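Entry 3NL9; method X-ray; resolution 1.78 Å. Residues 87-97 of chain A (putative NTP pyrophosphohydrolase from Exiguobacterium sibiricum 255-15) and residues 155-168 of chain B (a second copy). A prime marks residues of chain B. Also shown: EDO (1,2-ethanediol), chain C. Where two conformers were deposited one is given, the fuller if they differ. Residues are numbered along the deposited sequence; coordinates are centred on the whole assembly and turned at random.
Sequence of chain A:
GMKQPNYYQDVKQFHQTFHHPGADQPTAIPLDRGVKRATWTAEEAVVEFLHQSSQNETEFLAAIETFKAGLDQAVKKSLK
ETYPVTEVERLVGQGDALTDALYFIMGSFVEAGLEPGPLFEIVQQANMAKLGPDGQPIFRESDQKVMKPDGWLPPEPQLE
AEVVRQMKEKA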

ATOM      1  N   GLU A  87      -1.237  18.705 -15.299  1.00 26.50           N
ATOM      2  CA  GLU A  87      -1.684  17.317 -15.199  1.00 28.61           C
ATOM      3  C   GLU A  87      -0.484  16.356 -15.121  1.00 24.53           C
ATOM      4  O   GLU A  87      -0.482  15.397 -14.358  1.00 23.67           O
ATOM      5  CB  GLU A  87      -2.579  17.004 -16.390  1.00 31.91           C
ATOM      6  CG  GLU A  87      -3.439  15.775 -16.230  1.00 44.00           C
ATOM      7  CD  GLU A  87      -4.369  15.561 -17.429  1.00 54.11           C
ATOM      8  OE1 GLU A  87      -4.862  16.576 -17.988  1.00 57.80           O
ATOM      9  OE2 GLU A  87      -4.598  14.380 -17.804  1.00 55.22           O
ATOM     10  N   VAL A  88       0.581  16.665 -15.855  1.00 25.64           N
ATOM     11  CA  VAL A  88       1.770  15.849 -15.761  1.00 25.05           C
ATOM     12  C   VAL A  88       2.328  15.900 -14.352  1.00 22.60           C
ATOM     13  O   VAL A  88       2.667  14.863 -13.820  1.00 20.75           O
ATOM     14  CB  VAL A  88       2.851  16.256 -16.767  1.00 26.47           C
ATOM     15  CG1 VAL A  88       4.154  15.531 -16.419  1.00 21.10           C
ATOM     16  CG2 VAL A  88       2.386  15.896 -18.165  1.00 23.56           C
ATOM     17  N   GLU A  89       2.396  17.093 -13.750  1.00 23.03           N
ATOM     18  CA  GLU A  89       2.811  17.215 -12.339  1.00 20.70           C
ATOM     19  C   GLU A  89       1.985  16.371 -11.382  1.00 21.01           C
ATOM     20  O   GLU A  89       2.539  15.717 -10.476  1.00 22.21           O
ATOM     21  CB  GLU A  89       2.813  18.676 -11.873  1.00 24.23           C
ATOM     22  CG  GLU A  89       3.897  19.499 -12.525  1.00 25.74           C
ATOM     23  CD  GLU A  89       4.053  20.896 -11.953  1.00 32.37           C
ATOM     24  OE1 GLU A  89       3.339  21.270 -10.997  1.00 28.45           O
ATOM     25  OE2 GLU A  89       4.926  21.613 -12.471  1.00 32.48           O
ATOM     26  N   ARG A  90       0.671  16.375 -11.557  0.50 19.70           N
ATOM     27  CA  ARG A  90      -0.184  15.534 -10.721  0.50 20.66           C
ATOM     28  C   ARG A  90       0.132  14.040 -10.911  0.50 19.30           C
ATOM     29  O   ARG A  90       0.184  13.291  -9.935  0.50 17.50           O
ATOM     30  CB  ARG A  90      -1.674  15.852 -10.973  0.50 21.97           C
ATOM     31  CG  ARG A  90      -2.015  17.328 -10.691  0.50 25.64           C
ATOM     32  CD  ARG A  90      -3.518  17.685 -10.682  0.50 24.83           C
ATOM     33  NE  ARG A  90      -4.200  17.444 -11.954  0.50 31.18           N
ATOM     34  CZ  ARG A  90      -4.285  18.316 -12.957  0.50 23.47           C
ATOM     35  NH1 ARG A  90      -3.718  19.516 -12.870  0.50 26.34           N
ATOM     36  NH2 ARG A  90      -4.933  17.972 -14.069  0.50 19.62           N
ATOM     37  N   LEU A  91       0.353  13.602 -12.155  1.00 20.82           N
ATOM     38  CA  LEU A  91       0.674  12.177 -12.420  1.00 21.36           C
ATOM     39  C   LEU A  91       1.997  11.779 -11.774  1.00 20.73           C
ATOM     40  O   LEU A  91       2.130  10.722 -11.142  1.00 18.03           O
ATOM     41  CB  LEU A  91       0.733  11.921 -13.944  1.00 23.32           C
ATOM     42  CG  LEU A  91       1.079  10.519 -14.457  1.00 23.85           C
ATOM     43  CD1 LEU A  91       0.022   9.475 -13.991  1.00 19.53           C
ATOM     44  CD2 LEU A  91       1.239  10.542 -15.982  1.00 23.44           C
ATOM     45  N   VAL A  92       2.980  12.659 -11.923  1.00 22.50           N
ATOM     46  CA  VAL A  92       4.301  12.385 -11.390  1.00 21.15           C
ATOM     47  C   VAL A  92       4.235  12.266  -9.874  1.00 19.29           C
ATOM     48  O   VAL A  92       4.777  11.318  -9.303  1.00 16.95           O
ATOM     49  CB  VAL A  92       5.291  13.464 -11.832  1.00 23.02           C
ATOM     50  CG1 VAL A  92       6.606  13.343 -11.108  1.00 17.58           C
ATOM     51  CG2 VAL A  92       5.454  13.405 -13.332  1.00 19.82           C
ATOM     52  N   GLY A  93       3.536  13.181  -9.223  1.00 18.87           N
ATOM     53  CA  GLY A  93       3.422  13.148  -7.760  1.00 19.52           C
ATOM     54  C   GLY A  93       2.640  11.963  -7.223  1.00 15.60           C
ATOM     55  O   GLY A  93       2.929  11.454  -6.157  1.00 19.54           O
ATOM     56  N   GLN A  94       1.611  11.553  -7.952  1.00 18.15           N
ATOM     57  CA  GLN A  94       0.864  10.345  -7.624  1.00 15.50           C
ATOM     58  C   GLN A  94       1.747   9.098  -7.727  1.00 17.65           C
ATOM     59  O   GLN A  94       1.785   8.264  -6.806  1.00 17.75           O
ATOM     60  CB  GLN A  94      -0.328  10.209  -8.570  1.00 14.34           C
ATOM     61  CG  GLN A  94      -1.452  11.120  -8.229  1.00 12.95           C
ATOM     62  CD  GLN A  94      -2.525  11.217  -9.303  1.00 21.10           C
ATOM     63  OE1 GLN A  94      -2.382  10.664 -10.372  1.00 19.62           O
ATOM     64  NE2 GLN A  94      -3.615  11.922  -9.007  1.00 26.09           N
ATOM     65  N   GLY A  95       2.446   8.976  -8.852  1.00 18.32           N
ATOM     66  CA  GLY A  95       3.354   7.854  -9.075  1.00 18.31           C
ATOM     67  C   GLY A  95       4.397   7.799  -7.990  1.00 18.41           C
ATOM     68  O   GLY A  95       4.695   6.726  -7.462  1.00 17.45           O
ATOM     69  N   ASP A  96       4.963   8.950  -7.651  1.00 19.29           N
ATOM     70  CA  ASP A  96       5.934   9.002  -6.551  1.00 20.32           C
ATOM     71  C   ASP A  96       5.310   8.482  -5.266  1.00 19.71           C
ATOM     72  O   ASP A  96       5.900   7.654  -4.576  1.00 19.80           O
ATOM     73  CB  ASP A  96       6.378  10.456  -6.354  1.00 24.76           C
ATOM     74  CG  ASP A  96       7.587  10.618  -5.424  1.00 27.52           C
ATOM     75  OD1 ASP A  96       7.792   9.846  -4.470  1.00 39.05           O
ATOM     76  OD2 ASP A  96       8.333  11.589  -5.649  1.00 43.06           O
ATOM     77  N   ALA A  97       4.117   8.974  -4.933  1.00 20.43           N
ATOM     78  CA  ALA A  97       3.461   8.601  -3.666  1.00 17.74           C
ATOM     79  C   ALA A  97       3.080   7.098  -3.647  1.00 16.01           C
ATOM     80  O   ALA A  97       3.243   6.416  -2.651  1.00 16.68           O
ATOM     81  CB  ALA A  97       2.248   9.460  -3.453  1.00 15.42           C
TER
ATOM     82  N   PRO B 155      15.992  10.412  -5.778  1.00 23.33           N
ATOM     83  CA  PRO B 155      15.184   9.684  -6.759  1.00 24.42           C
ATOM     84  C   PRO B 155      14.164  10.526  -7.514  1.00 23.14           C
ATOM     85  O   PRO B 155      13.792  10.147  -8.610  1.00 22.55           O
ATOM     86  CB  PRO B 155      14.454   8.637  -5.909  1.00 25.43           C
ATOM     87  CG  PRO B 155      14.428   9.208  -4.521  1.00 24.79           C
ATOM     88  CD  PRO B 155      15.674  10.017  -4.389  1.00 24.88           C
ATOM     89  N   GLU B 156      13.715  11.643  -6.955  1.00 25.29           N
ATOM     90  CA  GLU B 156      12.536  12.355  -7.525  1.00 25.75           C
ATOM     91  C   GLU B 156      12.672  12.731  -9.008  1.00 26.34           C
ATOM     92  O   GLU B 156      11.768  12.447  -9.809  1.00 25.18           O
ATOM     93  CB  GLU B 156      12.125  13.587  -6.683  1.00 27.15           C
ATOM     94  CG  GLU B 156      11.502  13.244  -5.328  1.00 30.49           C
ATOM     95  CD  GLU B 156      12.524  12.852  -4.257  1.00 34.32           C
ATOM     96  OE1 GLU B 156      13.754  12.956  -4.501  1.00 25.52           O
ATOM     97  OE2 GLU B 156      12.090  12.468  -3.151  1.00 36.56           O
ATOM     98  N   PRO B 157      13.806  13.334  -9.402  1.00 27.35           N
ATOM     99  CA  PRO B 157      13.908  13.685 -10.815  1.00 26.43           C
ATOM    100  C   PRO B 157      13.952  12.480 -11.753  1.00 25.71           C
ATOM    101  O   PRO B 157      13.493  12.576 -12.893  1.00 25.44           O
ATOM    102  CB  PRO B 157      15.223  14.484 -10.875  1.00 28.72           C
ATOM    103  CG  PRO B 157      15.396  15.000  -9.456  1.00 30.95           C
ATOM    104  CD  PRO B 157      14.947  13.860  -8.628  1.00 26.67           C
ATOM    105  N   GLN B 158      14.515  11.362 -11.297  1.00 23.56           N
ATOM    106  CA  GLN B 158      14.600  10.145 -12.132  1.00 22.99           C
ATOM    107  C   GLN B 158      13.199   9.503 -12.249  1.00 20.88           C
ATOM    108  O   GLN B 158      12.789   8.989 -13.325  1.00 18.96           O
ATOM    109  CB  GLN B 158      15.582   9.148 -11.492  1.00 24.43           C
ATOM    110  CG  GLN B 158      16.966   9.738 -11.082  1.00 35.13           C
ATOM    111  CD  GLN B 158      17.874   8.724 -10.389  1.00 46.37           C
ATOM    112  OE1 GLN B 158      18.326   7.774 -11.025  1.00 55.53           O
ATOM    113  NE2 GLN B 158      18.157   8.928  -9.087  1.00 38.74           N
ATOM    114  N   LEU B 159      12.472   9.543 -11.134  1.00 18.19           N
ATOM    115  CA  LEU B 159      11.107   9.025 -11.083  1.00 19.15           C
ATOM    116  C   LEU B 159      10.309   9.822 -12.082  1.00 18.02           C
ATOM    117  O   LEU B 159       9.581   9.251 -12.871  1.00 20.71           O
ATOM    118  CB  LEU B 159      10.471   9.137  -9.674  1.00 17.22           C
ATOM    119  CG  LEU B 159      11.005   8.234  -8.562  1.00 21.90           C
ATOM    120  CD1 LEU B 159      10.494   8.654  -7.119  1.00 26.56           C
ATOM    121  CD2 LEU B 159      10.637   6.744  -8.915  1.00 18.84           C
ATOM    122  N   GLU B 160      10.492  11.148 -12.101  1.00 18.82           N
ATOM    123  CA  GLU B 160       9.787  11.981 -13.081  1.00 19.13           C
ATOM    124  C   GLU B 160      10.181  11.652 -14.528  1.00 20.41           C
ATOM    125  O   GLU B 160       9.313  11.586 -15.434  1.00 16.54           O
ATOM    126  CB  GLU B 160      10.020  13.480 -12.811  1.00 19.39           C
ATOM    127  CG  GLU B 160       9.348  14.435 -13.843  1.00 19.95           C
ATOM    128  CD  GLU B 160       9.560  15.923 -13.524  1.00 27.12           C
ATOM    129  OE1 GLU B 160       9.659  16.295 -12.328  1.00 27.52           O
ATOM    130  OE2 GLU B 160       9.618  16.717 -14.469  1.00 27.32           O
ATOM    131  N   ALA B 161      11.482  11.487 -14.768  1.00 20.09           N
ATOM    132  CA  ALA B 161      11.953  11.118 -16.102  1.00 21.43           C
ATOM    133  C   ALA B 161      11.382   9.764 -16.542  1.00 19.87           C
ATOM    134  O   ALA B 161      11.116   9.545 -17.725  1.00 21.52           O
ATOM    135  CB  ALA B 161      13.519  11.085 -16.137  1.00 22.88           C
ATOM    136  N   GLU B 162      11.213   8.860 -15.585  1.00 21.25           N
ATOM    137  CA  GLU B 162      10.625   7.527 -15.842  1.00 21.53           C
ATOM    138  C   GLU B 162       9.139   7.621 -16.235  1.00 18.82           C
ATOM    139  O   GLU B 162       8.673   6.901 -17.142  1.00 20.55           O
ATOM    140  CB  GLU B 162      10.822   6.625 -14.607  1.00 21.70           C
ATOM    141  CG  GLU B 162      10.188   5.200 -14.662  1.00 19.96           C
ATOM    142  CD  GLU B 162      10.471   4.436 -15.959  1.00 29.87           C
ATOM    143  OE1 GLU B 162      11.602   4.526 -16.517  1.00 23.08           O
ATOM    144  OE2 GLU B 162       9.556   3.704 -16.414  1.00 26.00           O
ATOM    145  N   VAL B 163       8.413   8.509 -15.569  1.00 20.54           N
ATOM    146  CA  VAL B 163       7.031   8.784 -15.928  1.00 19.29           C
ATOM    147  C   VAL B 163       6.974   9.287 -17.377  1.00 21.63           C
ATOM    148  O   VAL B 163       6.219   8.731 -18.157  1.00 19.81           O
ATOM    149  CB  VAL B 163       6.323   9.742 -14.935  1.00 20.00           C
ATOM    150  CG1 VAL B 163       4.918  10.074 -15.407  1.00 16.69           C
ATOM    151  CG2 VAL B 163       6.234   9.115 -13.539  1.00 20.17           C
ATOM    152  N   VAL B 164       7.780  10.298 -17.726  1.00 22.53           N
ATOM    153  CA  VAL B 164       7.863  10.828 -19.123  1.00 22.17           C
ATOM    154  C   VAL B 164       8.236   9.725 -20.126  1.00 24.06           C
ATOM    155  O   VAL B 164       7.659   9.640 -21.204  1.00 24.23           O
ATOM    156  CB  VAL B 164       8.857  12.019 -19.242  1.00 24.32           C
ATOM    157  CG1 VAL B 164       8.994  12.511 -20.715  1.00 22.45           C
ATOM    158  CG2 VAL B 164       8.414  13.174 -18.348  1.00 21.77           C
ATOM    159  N   ARG B 165       9.192   8.867 -19.764  1.00 23.50           N
ATOM    160  CA  ARG B 165       9.563   7.739 -20.618  1.00 26.54           C
ATOM    161  C   ARG B 165       8.356   6.816 -20.907  1.00 24.68           C
ATOM    162  O   ARG B 165       8.113   6.435 -22.048  1.00 24.36           O
ATOM    163  CB  ARG B 165      10.700   6.917 -19.985  1.00 24.98           C
ATOM    164  CG  ARG B 165      11.234   5.804 -20.899  1.00 28.75           C
ATOM    165  CD  ARG B 165      12.078   4.781 -20.150  1.00 29.32           C
ATOM    166  NE  ARG B 165      11.268   3.907 -19.288  1.00 30.23           N
ATOM    167  CZ  ARG B 165      10.469   2.935 -19.729  1.00 32.04           C
ATOM    168  NH1 ARG B 165      10.346   2.688 -21.040  1.00 29.30           N
ATOM    169  NH2 ARG B 165       9.784   2.203 -18.850  1.00 31.45           N
ATOM    170  N   GLN B 166       7.623   6.445 -19.867  1.00 23.16           N
ATOM    171  CA  GLN B 166       6.398   5.651 -20.042  1.00 23.24           C
ATOM    172  C   GLN B 166       5.328   6.355 -20.884  1.00 24.21           C
ATOM    173  O   GLN B 166       4.711   5.719 -21.757  1.00 24.72           O
ATOM    174  CB  GLN B 166       5.803   5.242 -18.709  1.00 21.51           C
ATOM    175  CG  GLN B 166       6.671   4.271 -17.951  1.00 26.53           C
ATOM    176  CD  GLN B 166       5.940   3.637 -16.787  1.00 27.88           C
ATOM    177  OE1 GLN B 166       4.729   3.449 -16.837  1.00 24.06           O
ATOM    178  NE2 GLN B 166       6.678   3.304 -15.741  1.00 19.61           N
HETATM  179  N   MSE B 167       5.156   7.657 -20.669  1.00 23.48           N
HETATM  180  CA  MSE B 167       4.243   8.440 -21.498  1.00 23.41           C
HETATM  181  C   MSE B 167       4.663   8.345 -22.955  1.00 27.19           C
HETATM  182  O   MSE B 167       3.813   8.138 -23.842  1.00 26.91           O
HETATM  183  CB  MSE B 167       4.211   9.920 -21.087  1.00 23.95           C
HETATM  184  CG  MSE B 167       3.591  10.195 -19.705  1.00 27.07           C
HETATM  185 SE   MSE B 167       3.789  12.049 -19.122  0.75 20.88          SE
HETATM  186  CE  MSE B 167       2.738  12.974 -20.497  1.00 23.44           C
ATOM    187  N   LYS B 168       5.966   8.488 -23.208  1.00 26.02           N
ATOM    188  CA  LYS B 168       6.488   8.379 -24.588  1.00 30.92           C
ATOM    189  C   LYS B 168       6.320   6.984 -25.208  1.00 32.51           C
ATOM    190  O   LYS B 168       5.940   6.861 -26.378  1.00 33.55           O
ATOM    191  CB  LYS B 168       7.963   8.788 -24.647  1.00 32.14           C
ATOM    192  CG  LYS B 168       8.194  10.275 -24.527  1.00 37.82           C
ATOM    193  CD  LYS B 168       9.672  10.602 -24.772  1.00 49.48           C
ATOM    194  CE  LYS B 168      10.060  11.934 -24.154  1.00 48.28           C
ATOM    195  NZ  LYS B 168      11.539  12.037 -24.033  1.00 56.27           N
TER
HETATM  196  C1  EDO C 202      -0.862  13.392 -17.458  1.00 37.67           C
HETATM  197  O1  EDO C 202      -2.168  12.850 -17.227  1.00 32.67           O
HETATM  198  C2  EDO C 202      -0.378  13.050 -18.869  1.00 37.90           C
HETATM  199  O2  EDO C 202      -1.438  13.230 -19.816  1.00 36.93           O
HETATM  200  O   HOH W   1       9.136  12.692  -8.794  1.00 34.63           O

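Residues 87-97 of chain A and residues 155-168 of chain B meet in a small, predominantly apolar helix-helix contact, in which interlocking aliphatic side chains do the work and no direct hydrogen bond or salt bridge crosses the interface. The N-to-C directions of the two helices make an angle of 117°, and their axes approach to 9.6 Å. Contact runs in opposite senses along the two chains: Val88 lies near the Met167′ end, Val92 lies beside Glu160′, with their CA atoms 5.8 Å apart, and Asp96 faces Leu159′ and Glu156′. Together the stretches bury 421 Å², counting both sides.

The centre of the contact is formed by Leu91, Val92 and Val163′, all of which direct their CA-to-CB bonds toward the opposing helix. Val163′ CG1 packs 3.8 Å from Leu91 CD2 and 4.0 Å from Val92 CG2, so one methyl group touches two consecutive residues of chain A. Leu91 adopts a t,p rotamer and Val92 has chi1 at t. Branched aliphatic side chains suit this place because they fill space between the helices without bringing in polar groups that would need partners. Val92 has the largest area covered by the other stretch, 72 Å². Its CG1 also lies 3.8 Å from Glu160′ CB, a contact with the aliphatic base of a glutamate whose extended t,t side chain leaves its carboxylate in an exposed position.

One helical turn beyond Val92 on the chain A helix, Gly95 presents no side chain to the partner. An ideal CB at this position would point toward chain B and lie 4.0 Å from Val163′ CG2, a normal packing distance, so the glycine is not required here by a clash with that methyl group.

At one end of the contact, selenomethionine Met167′ reaches across in an m,t,p conformation. Its CE is 3.8 Å from Val88 CG2, while its SE is 4.3 Å from Leu91 CD2; the long, unbranched side chain can thus span the wider gap at this end and meet two apolar residues. A 1,2-ethanediol molecule, probably from the crystallisation liquor, extends the packing, with its C2 3.5 Å from Met167′ CE and its C1 3.8 Å from Leu91 CD2. Its O1 donates a hydrogen bond to Glu87 OE2 at 2.9 Å.

The other end is more polar. The CA-to-CB bond of Asp96 points sideways, but the end of its t side chain comes nearer to chain B, placing CG 3.9 Å from Leu159′ CD1 and OD2 3.6 Å from Glu156′ CG. Asp96 OD2 also lies 4.6 Å from Glu156′ OE2, a proximity of like charges that offers no evident attraction. A water molecule instead bridges the helices here, donating to the backbone Glu156′ O at 2.8 Å and, more weakly, to Asp96 OD2 at 3.4 Å.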